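Local atomic coordinates of fructooligosaccharide ABC transporter substrate-binding protein FusA (Streptococcus pneumoniae, PDB entry 5G5Y), a protein that captures short- and long-chain fructooligosaccharides, preferring tetrasaccharides and larger, and delivers them to an ABC transporter for import. Residues W121-L125 with N338-T342. Residues are numbered along the deposited sequence; the frame is centred on the assembly and turned at random.
Sequences WIEEL and NNWGT. With ZN (zinc ion), chain J.
The amide of Asn339 spans two side chains of strand 121-123, accepting from one and donating to the other. Its OD1 takes the indole N-H of Trp121 in a fairly straight bond (NE1 to OD1 2.9 Å); the oxygen lies in the indole plane, whereas NE1 stands above the carbonyl plane, off the lone pairs. The same amide's ND2 gives a nearly straight bond (171°) to Glu123 OE2 at 2.7 Å. That oxygen accepts through its anti lone pair and sits in the amide plane, with the carboxylate turned 75° from the amide. Because both ends of the amide are engaged, its rotation is fixed. Asn339 CG is anti to the backbone N (chi1 -164°), which places the amide between Trp121 NE1 and Glu123 OE2.

A water joins Glu123 to Trp340: it donates to Glu123 OE2 (3.0 Å) and accepts from Trp340 NE1 (2.8 Å), lying at the indole edge in its plane. Asn339 ND2 lies over one face of the Trp340 ring, 3.3 Å above its plane and offset toward the rim. Strand 121-123 is the middle of a three-stranded sheet, between 305-306 and 384-386, and helix 332-340 ends against it. Glu123 and Trp340 both bind substrate in this solute-binding protein, so in this apo structure two sugar-binding side chains are already joined by a water; Arg375, another substrate residue, bonds to Asn339 O.

Apolar contact is slight. Leu125 CD2 reaches the edge of the Trp340 ring at CH2 (4.5 Å), and within the strand Glu123 CB lies over one face of Trp121. Glu124 takes no part in the contact and instead binds zinc through OE1 (2.1 Å), together with Asp127, Lys102 and a water.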
# COMPACT_ATOMS: atom_id res chain seq x y z
N TRP A 121 6.31 -11.56 -0.91
CA TRP A 121 5.83 -11.10 0.40
C TRP A 121 4.31 -10.94 0.31
O TRP A 121 3.81 -10.22 -0.57
CB TRP A 121 6.50 -9.77 0.77
CG TRP A 121 5.93 -9.02 1.95
CD1 TRP A 121 6.24 -9.21 3.27
CD2 TRP A 121 5.04 -7.89 1.90
NE1 TRP A 121 5.57 -8.28 4.04
CE2 TRP A 121 4.85 -7.45 3.23
CE3 TRP A 121 4.42 -7.18 0.86
CZ2 TRP A 121 4.04 -6.36 3.54
CZ3 TRP A 121 3.61 -6.11 1.17
CH2 TRP A 121 3.40 -5.73 2.50
N ILE A 122 3.60 -11.57 1.25
CA ILE A 122 2.16 -11.47 1.38
C ILE A 122 1.85 -11.04 2.82
O ILE A 122 2.25 -11.73 3.78
CB ILE A 122 1.46 -12.81 1.08
CG1 ILE A 122 1.68 -13.28 -0.38
CG2 ILE A 122 -0.03 -12.69 1.35
CD1 ILE A 122 1.44 -14.76 -0.63
N GLU A 123 1.14 -9.93 2.96
CA GLU A 123 0.67 -9.45 4.27
C GLU A 123 -0.78 -9.05 4.17
O GLU A 123 -1.11 -7.92 3.72
CB GLU A 123 1.51 -8.28 4.76
CG GLU A 123 1.22 -7.78 6.16
CD GLU A 123 1.90 -6.44 6.47
OE1 GLU A 123 1.36 -5.39 6.05
OE2 GLU A 123 2.98 -6.42 7.10
N GLU A 124 -1.68 -9.93 4.61
CA GLU A 124 -3.11 -9.61 4.64
C GLU A 124 -3.45 -8.97 5.98
O GLU A 124 -3.17 -9.54 7.04
CB GLU A 124 -3.93 -10.86 4.42
CG GLU A 124 -3.66 -11.49 3.05
CD GLU A 124 -4.61 -12.64 2.76
OE1 GLU A 124 -5.26 -13.10 3.74
OE2 GLU A 124 -4.70 -13.06 1.58
N LEU A 125 -3.93 -7.72 5.93
CA LEU A 125 -4.53 -7.05 7.13
C LEU A 125 -5.94 -6.72 6.71
O LEU A 125 -6.22 -5.66 6.10
CB LEU A 125 -3.74 -5.81 7.52
CG LEU A 125 -2.42 -6.07 8.23
CD1 LEU A 125 -1.54 -4.84 8.17
CD2 LEU A 125 -2.68 -6.52 9.67
N ASN A 338 9.42 -13.01 10.86
CA ASN A 338 10.28 -12.42 9.82
C ASN A 338 9.81 -11.02 9.41
O ASN A 338 10.61 -10.12 9.16
CB ASN A 338 10.37 -13.31 8.58
CG ASN A 338 11.16 -14.59 8.84
OD1 ASN A 338 11.64 -14.84 9.96
ND2 ASN A 338 11.27 -15.42 7.82
N ASN A 339 8.50 -10.86 9.40
CA ASN A 339 7.87 -9.60 9.00
C ASN A 339 8.00 -8.53 10.10
O ASN A 339 8.20 -7.36 9.79
CB ASN A 339 6.38 -9.84 8.73
CG ASN A 339 5.72 -8.71 7.94
OD1 ASN A 339 6.22 -8.28 6.91
ND2 ASN A 339 4.56 -8.25 8.40
N TRP A 340 7.81 -8.93 11.35
CA TRP A 340 7.56 -7.96 12.43
C TRP A 340 8.53 -7.93 13.61
O TRP A 340 8.57 -6.92 14.32
CB TRP A 340 6.13 -8.12 12.96
CG TRP A 340 5.06 -7.49 12.14
CD1 TRP A 340 5.10 -6.26 11.52
CD2 TRP A 340 3.74 -8.01 11.90
NE1 TRP A 340 3.89 -6.00 10.87
CE2 TRP A 340 3.04 -7.05 11.10
CE3 TRP A 340 3.09 -9.19 12.25
CZ2 TRP A 340 1.74 -7.27 10.63
CZ3 TRP A 340 1.77 -9.37 11.81
CH2 TRP A 340 1.12 -8.42 11.01
N GLY A 341 9.24 -9.03 13.88
CA GLY A 341 10.15 -9.11 15.02
C GLY A 341 10.05 -10.43 15.75
O GLY A 341 9.49 -11.38 15.23
N THR A 342 10.60 -10.50 16.96
CA THR A 342 10.62 -11.78 17.64
C THR A 342 10.36 -11.66 19.16
O THR A 342 9.93 -10.63 19.63
CB THR A 342 11.92 -12.54 17.26
OG1 THR A 342 11.84 -13.90 17.72
CG2 THR A 342 13.18 -11.84 17.83
ZN ZN J . -7.13 -14.05 3.39
O HOH W 1 2.95 -4.12 8.97
O HOH W 2 -7.13 -15.74 5.00